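Local coordinates for carboxylase (Deinococcus radiodurans, PDB 5H80), which probably catalyses, through its biotin carboxylase domain, the ATP-dependent carboxylation of biotin within a single-chain multienzyme carboxylase, at residues 421-429 with 440-450; 279-290 with 302-312. All blocks are in the same frame, centred on the assembly; numbering follows the deposited sequence.

Interaction 1: residues 421-429 with 440-450; sequences LLAKVVVHR and QAATALSEFQI
Arg429 NH1 donates to Gln440 OE1 over 2.8 Å, the acceptor receiving it in the carbonyl plane, although the bond is noticeably bent at the hydrogen and the guanidinium and amide planes stand 49° apart. The other end of the same amide is also used: Gln440 NE2 gives a hydrogen to His428 O at 3.0 Å, approaching from above that carbonyl's plane. With CG anti to the backbone N (chi1 -170°) and the chain extended beyond it, Gln440 spans from helix to strand, and its amide is fixed against rotation by the two bonds. Replacing it with a leucine would probably leave His428 O without this donor and Arg429 NH1 without this acceptor, while Arg429 NE would keep its salt bridge to Asp431. Here helix 434-446 packs on the antiparallel sheet that strand 421-429 forms with 367-374 and 402-406, its 440-446 part running at 141° to strand 421-429. Val427 sets CG1 against the Gln440 amide and CG2 against Ala444 CB, 4.0 Å away. Further along, Val425 CG2 meets both Leu445 CD2 (3.9 Å) and Phe448 CE1. Ala423 CB lies at the edge of the Phe448 ring, 3.7 Å from Phe448 CZ; with Leu422, Ala423 forms a classic beta bulge opposite Val373, in the biotin carboxylase C-terminal region. Phe394 makes an edge-to-face contact with Phe448, and Arg429 NH2 bonds to Ala53 O of the second subunit.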
# COMPACT_ATOMS: atom_id res chain seq x y z
N LEU A 421 -5.97 -17.83 -11.25
CA LEU A 421 -5.59 -16.52 -10.64
C LEU A 421 -4.45 -15.88 -11.35
O LEU A 421 -3.33 -16.50 -11.51
CB LEU A 421 -5.33 -16.73 -9.21
CG LEU A 421 -5.11 -15.45 -8.37
CD1 LEU A 421 -6.40 -14.67 -8.21
CD2 LEU A 421 -4.58 -15.90 -7.02
N LEU A 422 -4.64 -14.63 -11.71
CA LEU A 422 -3.60 -13.80 -12.33
C LEU A 422 -3.07 -12.74 -11.35
O LEU A 422 -1.87 -12.55 -11.27
CB LEU A 422 -4.14 -13.04 -13.53
CG LEU A 422 -4.42 -13.82 -14.88
CD1 LEU A 422 -5.12 -12.89 -15.86
CD2 LEU A 422 -3.15 -14.50 -15.40
N ALA A 423 -4.01 -12.10 -10.60
CA ALA A 423 -3.55 -11.15 -9.59
C ALA A 423 -4.58 -10.90 -8.52
O ALA A 423 -5.79 -10.99 -8.79
CB ALA A 423 -3.20 -9.82 -10.27
N LYS A 424 -4.12 -10.49 -7.36
CA LYS A 424 -5.05 -10.07 -6.31
C LYS A 424 -4.94 -8.55 -6.10
O LYS A 424 -3.87 -8.13 -5.89
CB LYS A 424 -4.84 -10.80 -5.03
CG LYS A 424 -4.78 -12.34 -5.15
CD LYS A 424 -4.53 -13.06 -3.81
CE LYS A 424 -3.22 -12.73 -3.07
NZ LYS A 424 -2.85 -13.56 -1.88
N VAL A 425 -6.04 -7.84 -6.18
CA VAL A 425 -6.07 -6.40 -6.01
C VAL A 425 -6.73 -6.06 -4.73
O VAL A 425 -7.94 -6.36 -4.54
CB VAL A 425 -6.81 -5.73 -7.16
CG1 VAL A 425 -6.97 -4.15 -7.01
CG2 VAL A 425 -6.13 -6.11 -8.50
N VAL A 426 -5.98 -5.37 -3.87
CA VAL A 426 -6.44 -5.07 -2.51
C VAL A 426 -6.61 -3.57 -2.48
O VAL A 426 -5.64 -2.85 -2.82
CB VAL A 426 -5.54 -5.57 -1.42
CG1 VAL A 426 -6.10 -5.31 -0.06
CG2 VAL A 426 -5.27 -7.10 -1.61
N VAL A 427 -7.78 -3.13 -2.06
CA VAL A 427 -7.97 -1.69 -1.96
C VAL A 427 -8.35 -1.33 -0.54
O VAL A 427 -9.07 -2.07 0.13
CB VAL A 427 -8.96 -1.22 -2.94
CG1 VAL A 427 -9.38 0.17 -2.66
CG2 VAL A 427 -8.41 -1.29 -4.35
N HIS A 428 -7.82 -0.21 -0.03
CA HIS A 428 -7.92 0.11 1.42
C HIS A 428 -8.14 1.61 1.64
O HIS A 428 -7.69 2.38 0.88
CB HIS A 428 -6.69 -0.29 2.13
CG HIS A 428 -6.60 0.14 3.56
ND1 HIS A 428 -5.59 0.98 4.00
CD2 HIS A 428 -7.30 -0.22 4.67
CE1 HIS A 428 -5.67 1.10 5.32
NE2 HIS A 428 -6.73 0.42 5.73
N ARG A 429 -9.11 1.91 2.49
CA ARG A 429 -9.28 3.26 2.90
C ARG A 429 -9.54 3.38 4.36
O ARG A 429 -9.79 2.38 5.12
CB ARG A 429 -10.37 3.86 2.12
CG ARG A 429 -11.70 3.27 2.35
CD ARG A 429 -12.61 3.75 1.21
NE ARG A 429 -13.08 5.14 1.37
CZ ARG A 429 -13.22 6.04 0.39
NH1 ARG A 429 -12.84 5.80 -0.83
NH2 ARG A 429 -13.78 7.22 0.66
N GLN A 440 -13.90 3.00 -5.08
CA GLN A 440 -12.43 2.97 -5.16
C GLN A 440 -11.90 1.72 -5.80
O GLN A 440 -11.00 1.74 -6.62
CB GLN A 440 -11.86 3.15 -3.79
CG GLN A 440 -10.37 3.39 -3.70
CD GLN A 440 -9.89 3.55 -2.23
OE1 GLN A 440 -10.61 4.13 -1.40
NE2 GLN A 440 -8.68 3.05 -1.92
N ALA A 441 -12.49 0.58 -5.39
CA ALA A 441 -12.08 -0.69 -5.98
C ALA A 441 -12.42 -0.82 -7.47
O ALA A 441 -11.53 -1.25 -8.25
CB ALA A 441 -12.67 -1.81 -5.23
N ALA A 442 -13.63 -0.33 -7.87
CA ALA A 442 -14.00 -0.32 -9.28
C ALA A 442 -13.04 0.55 -10.09
O ALA A 442 -12.54 0.15 -11.15
CB ALA A 442 -15.44 0.09 -9.45
N THR A 443 -12.69 1.72 -9.57
CA THR A 443 -11.69 2.55 -10.25
C THR A 443 -10.33 1.88 -10.45
O THR A 443 -9.76 1.85 -11.58
CB THR A 443 -11.61 3.90 -9.59
OG1 THR A 443 -12.93 4.48 -9.60
CG2 THR A 443 -10.58 4.74 -10.24
N ALA A 444 -9.82 1.24 -9.39
CA ALA A 444 -8.59 0.55 -9.49
C ALA A 444 -8.64 -0.60 -10.49
O ALA A 444 -7.77 -0.70 -11.36
CB ALA A 444 -8.19 0.04 -8.09
N LEU A 445 -9.69 -1.40 -10.50
CA LEU A 445 -9.83 -2.34 -11.50
C LEU A 445 -9.90 -1.82 -12.93
O LEU A 445 -9.34 -2.44 -13.85
CB LEU A 445 -11.00 -3.24 -11.20
CG LEU A 445 -10.76 -4.14 -10.02
CD1 LEU A 445 -12.02 -5.02 -10.03
CD2 LEU A 445 -9.44 -4.90 -10.14
N SER A 446 -10.46 -0.63 -13.10
CA SER A 446 -10.63 -0.04 -14.43
C SER A 446 -9.31 0.40 -14.93
O SER A 446 -9.16 0.54 -16.20
CB SER A 446 -11.58 1.17 -14.35
OG SER A 446 -10.91 2.33 -13.77
N GLU A 447 -8.28 0.51 -14.07
CA GLU A 447 -6.93 0.84 -14.50
C GLU A 447 -6.07 -0.38 -14.76
O GLU A 447 -4.89 -0.26 -15.06
CB GLU A 447 -6.25 1.74 -13.43
CG GLU A 447 -6.75 3.16 -13.47
CD GLU A 447 -6.35 4.14 -12.37
OE1 GLU A 447 -5.42 3.86 -11.56
OE2 GLU A 447 -7.08 5.21 -12.27
N PHE A 448 -6.63 -1.57 -14.59
CA PHE A 448 -5.91 -2.79 -14.89
C PHE A 448 -5.92 -3.17 -16.37
O PHE A 448 -6.90 -3.70 -16.86
CB PHE A 448 -6.47 -3.93 -14.05
CG PHE A 448 -5.47 -5.00 -13.65
CD1 PHE A 448 -5.73 -5.68 -12.47
CD2 PHE A 448 -4.33 -5.38 -14.41
CE1 PHE A 448 -4.89 -6.70 -12.00
CE2 PHE A 448 -3.47 -6.44 -13.97
CZ PHE A 448 -3.74 -7.08 -12.73
N GLN A 449 -4.79 -2.95 -17.00
CA GLN A 449 -4.62 -3.15 -18.49
C GLN A 449 -4.06 -4.53 -18.63
O GLN A 449 -2.98 -4.79 -18.12
CB GLN A 449 -3.57 -2.20 -19.05
CG GLN A 449 -3.80 -0.73 -18.89
CD GLN A 449 -2.80 0.07 -19.69
OE1 GLN A 449 -2.87 0.12 -20.92
NE2 GLN A 449 -1.85 0.70 -19.01
N ILE A 450 -4.88 -5.43 -19.16
CA ILE A 450 -4.46 -6.72 -19.54
C ILE A 450 -4.82 -6.91 -21.04
O ILE A 450 -5.94 -6.64 -21.43
CB ILE A 450 -5.14 -7.82 -18.68
CG1 ILE A 450 -4.91 -7.48 -17.20
CG2 ILE A 450 -4.55 -9.19 -18.99
CD1 ILE A 450 -5.54 -8.45 -16.24

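Interaction 2: residues 279-290 with 302-312; sequences VRTALIGAALQL and FEFLVTPGGDF
Leu283 inserts its CD1 methyl between two aromatic rings that it meets quite differently. Leu283 CD1 sits over the face of Phe304 in a CH-pi contact, 3.9 Å from the ring centroid and 25° off the normal. Phe312 is approached obliquely, with Leu283 CD1 3.4 Å from Phe312 CG, as the two side chains run alongside one another in opposing senses. Leu283 and Val306, by contrast, meet tip to tip. Phe312 has its CG flanked by both N and C of its own backbone (chi1 61°), which carries the ring alongside the helix, where Ala282 CB stands 3.6 Å from Phe312 CE2. Ala286 CB, one turn on from Ala282, touches both rings and lies 3.8 Å from Phe304 CZ. At the far end Phe302 receives Ala287 O off-centre above one face, and Leu290 passes by with Leu290 CB 3.5 Å from Phe302 CE1. The other end is closed by Val279, whose CG1 lies against Val306 CG1 and whose CG2 lies 3.9 Å from Gly310 CA. Gly310 ends a type I turn from Thr307; a side chain there would run into Val279 CG2. The contact across the segments is thus apolar, alanines giving the rings room to come close. In the ATP-grasp domain, as in other biotin carboxylases, segment 279-290 of helix 277-293 runs at 139° to 302-306 of strand 299-306. That strand lies between strands 236-245 and 312-318 in an antiparallel sheet, and Ile284 extends the helix's packing onto 236-245 and 249-256.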
# COMPACT_ATOMS: atom_id res chain seq x y z
N VAL A 279 -21.95 -10.08 17.39
CA VAL A 279 -21.78 -11.27 16.53
C VAL A 279 -20.28 -11.44 16.33
O VAL A 279 -19.78 -12.56 16.31
CB VAL A 279 -22.45 -11.14 15.13
CG1 VAL A 279 -22.26 -12.40 14.25
CG2 VAL A 279 -23.99 -10.89 15.31
N ARG A 280 -19.61 -10.33 15.98
CA ARG A 280 -18.15 -10.33 15.96
C ARG A 280 -17.52 -10.98 17.17
O ARG A 280 -16.66 -11.83 16.95
CB ARG A 280 -17.61 -8.93 15.68
CG ARG A 280 -16.09 -8.86 15.70
CD ARG A 280 -15.39 -7.56 15.27
NE ARG A 280 -15.71 -7.14 13.93
CZ ARG A 280 -16.60 -6.22 13.58
NH1 ARG A 280 -17.26 -5.47 14.52
NH2 ARG A 280 -16.84 -6.00 12.34
N THR A 281 -17.88 -10.59 18.41
CA THR A 281 -17.19 -11.04 19.55
C THR A 281 -17.53 -12.52 19.71
O THR A 281 -16.66 -13.25 20.16
CB THR A 281 -17.37 -10.29 20.90
OG1 THR A 281 -18.03 -11.07 21.89
CG2 THR A 281 -17.64 -9.03 20.79
N ALA A 282 -18.74 -12.89 19.34
CA ALA A 282 -19.02 -14.37 19.41
C ALA A 282 -18.24 -15.26 18.46
O ALA A 282 -17.67 -16.36 18.88
CB ALA A 282 -20.49 -14.63 19.29
N LEU A 283 -18.15 -14.81 17.22
CA LEU A 283 -17.33 -15.49 16.23
C LEU A 283 -15.90 -15.62 16.63
O LEU A 283 -15.31 -16.67 16.62
CB LEU A 283 -17.41 -14.77 14.91
CG LEU A 283 -18.34 -14.99 13.76
CD1 LEU A 283 -19.12 -16.32 13.60
CD2 LEU A 283 -19.02 -13.77 13.30
N ILE A 284 -15.28 -14.53 17.10
CA ILE A 284 -13.90 -14.58 17.52
C ILE A 284 -13.65 -15.45 18.73
O ILE A 284 -12.71 -16.24 18.74
CB ILE A 284 -13.36 -13.18 17.70
CG1 ILE A 284 -13.56 -12.47 16.32
CG2 ILE A 284 -11.97 -13.25 18.25
CD1 ILE A 284 -13.13 -10.97 16.47
N GLY A 285 -14.61 -15.45 19.66
CA GLY A 285 -14.54 -16.27 20.87
C GLY A 285 -14.53 -17.76 20.48
O GLY A 285 -13.70 -18.49 21.06
N ALA A 286 -15.45 -18.16 19.62
CA ALA A 286 -15.47 -19.54 19.06
C ALA A 286 -14.15 -19.95 18.43
O ALA A 286 -13.55 -20.99 18.76
CB ALA A 286 -16.60 -19.76 18.03
N ALA A 287 -13.59 -19.06 17.54
CA ALA A 287 -12.34 -19.33 16.94
C ALA A 287 -11.17 -19.45 17.94
O ALA A 287 -10.32 -20.32 17.85
CB ALA A 287 -12.14 -18.22 15.87
N LEU A 288 -11.09 -18.55 18.92
CA LEU A 288 -10.13 -18.61 19.97
C LEU A 288 -10.17 -19.88 20.87
O LEU A 288 -9.12 -20.41 21.13
CB LEU A 288 -10.18 -17.36 20.82
CG LEU A 288 -9.72 -15.99 20.19
CD1 LEU A 288 -10.00 -14.88 21.16
CD2 LEU A 288 -8.22 -16.02 19.70
N GLN A 289 -11.36 -20.40 21.15
CA GLN A 289 -11.61 -21.70 21.88
C GLN A 289 -11.08 -22.90 21.09
O GLN A 289 -10.29 -23.60 21.63
CB GLN A 289 -13.11 -21.95 22.08
CG GLN A 289 -13.78 -21.05 23.10
CD GLN A 289 -15.22 -21.45 23.29
OE1 GLN A 289 -16.17 -20.95 22.59
NE2 GLN A 289 -15.40 -22.49 24.12
N LEU A 290 -11.37 -22.98 19.80
CA LEU A 290 -10.85 -24.00 18.92
C LEU A 290 -9.33 -23.99 18.91
O LEU A 290 -8.66 -25.01 19.04
CB LEU A 290 -11.39 -23.79 17.53
CG LEU A 290 -12.87 -24.05 17.47
CD1 LEU A 290 -13.43 -23.54 16.17
CD2 LEU A 290 -13.18 -25.53 17.66
N PHE A 302 -10.64 -19.92 10.96
CA PHE A 302 -11.84 -20.61 11.31
C PHE A 302 -13.00 -19.94 10.56
O PHE A 302 -13.27 -18.71 10.76
CB PHE A 302 -12.00 -20.56 12.80
CG PHE A 302 -10.94 -21.26 13.50
CD1 PHE A 302 -11.08 -22.65 13.73
CD2 PHE A 302 -9.71 -20.65 13.78
CE1 PHE A 302 -10.06 -23.37 14.34
CE2 PHE A 302 -8.65 -21.39 14.34
CZ PHE A 302 -8.86 -22.74 14.65
N GLU A 303 -13.64 -20.72 9.72
CA GLU A 303 -14.71 -20.33 8.76
C GLU A 303 -16.13 -20.61 9.39
O GLU A 303 -16.34 -21.67 10.00
CB GLU A 303 -14.63 -20.91 7.39
CG GLU A 303 -13.31 -20.64 6.75
CD GLU A 303 -13.23 -21.23 5.33
OE1 GLU A 303 -14.16 -21.98 4.95
OE2 GLU A 303 -12.26 -20.92 4.63
N PHE A 304 -17.02 -19.66 9.22
CA PHE A 304 -18.40 -19.81 9.70
C PHE A 304 -19.39 -19.33 8.64
O PHE A 304 -19.09 -18.47 7.81
CB PHE A 304 -18.62 -18.96 10.96
CG PHE A 304 -17.72 -19.25 12.07
CD1 PHE A 304 -18.07 -20.14 13.12
CD2 PHE A 304 -16.45 -18.61 12.18
CE1 PHE A 304 -17.30 -20.38 14.16
CE2 PHE A 304 -15.60 -18.88 13.30
CZ PHE A 304 -16.00 -19.81 14.29
N LEU A 305 -20.59 -19.92 8.69
CA LEU A 305 -21.78 -19.37 8.07
C LEU A 305 -22.60 -18.69 9.16
O LEU A 305 -22.79 -19.22 10.29
CB LEU A 305 -22.64 -20.44 7.36
CG LEU A 305 -21.95 -21.19 6.20
CD1 LEU A 305 -22.93 -22.22 5.66
CD2 LEU A 305 -21.46 -20.19 5.19
N VAL A 306 -23.06 -17.46 8.85
CA VAL A 306 -23.73 -16.65 9.76
C VAL A 306 -25.08 -16.12 9.18
O VAL A 306 -25.13 -15.59 8.03
CB VAL A 306 -22.78 -15.41 10.15
CG1 VAL A 306 -23.46 -14.48 11.18
CG2 VAL A 306 -21.41 -15.84 10.66
N THR A 307 -26.20 -16.34 9.93
CA THR A 307 -27.52 -16.11 9.48
C THR A 307 -27.73 -14.56 9.73
O THR A 307 -26.99 -14.00 10.53
CB THR A 307 -28.60 -16.83 10.33
OG1 THR A 307 -28.68 -16.31 11.66
CG2 THR A 307 -28.33 -18.32 10.29
N PRO A 308 -28.81 -14.00 9.14
CA PRO A 308 -29.02 -12.55 9.23
C PRO A 308 -29.14 -12.05 10.64
O PRO A 308 -28.65 -10.96 10.93
CB PRO A 308 -30.30 -12.36 8.34
CG PRO A 308 -30.12 -13.45 7.36
CD PRO A 308 -29.69 -14.59 8.17
N GLY A 309 -29.66 -12.87 11.57
CA GLY A 309 -29.86 -12.55 12.96
C GLY A 309 -28.66 -12.89 13.86
O GLY A 309 -28.70 -12.66 15.05
N GLY A 310 -27.62 -13.47 13.26
CA GLY A 310 -26.35 -13.65 13.92
C GLY A 310 -26.18 -15.05 14.58
O GLY A 310 -25.21 -15.27 15.28
N ASP A 311 -27.04 -15.99 14.31
CA ASP A 311 -26.66 -17.38 14.48
C ASP A 311 -25.44 -17.72 13.63
O ASP A 311 -25.34 -17.34 12.45
CB ASP A 311 -27.84 -18.35 14.11
CG ASP A 311 -28.96 -18.35 15.17
OD1 ASP A 311 -28.78 -18.00 16.37
OD2 ASP A 311 -30.09 -18.68 14.75
N PHE A 312 -24.59 -18.55 14.18
CA PHE A 312 -23.37 -19.00 13.36
C PHE A 312 -23.14 -20.53 13.45
O PHE A 312 -23.55 -21.18 14.47
CB PHE A 312 -22.11 -18.14 13.65
CG PHE A 312 -21.63 -18.16 15.03
CD1 PHE A 312 -20.79 -19.17 15.53
CD2 PHE A 312 -22.15 -17.27 16.00
CE1 PHE A 312 -20.36 -19.20 16.85
CE2 PHE A 312 -21.73 -17.31 17.31
CZ PHE A 312 -20.82 -18.28 17.77

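How the interactions relate
Interaction 2 comes first in the chain, in the ATP-binding region, and interaction 1 follows in the biotin carboxylase C-terminal region. Their centres are 29 Å apart and their nearest atoms about 13 Å, without touching. They share no sheet, since strand 299-306 belongs to a four-stranded antiparallel sheet and strand 421-429 to a separate five-stranded one. Yet both illustrate one principle, a helix laid across an antiparallel sheet at nearly the same angle. Interaction 1 also reaches the second subunit, whereas interaction 2 stays within its chain. Strands 260-261 and 264-270, which precede helix 277-293, join the sheet of interaction 1, so the two parts of the fold are tied together although these contacts are separate.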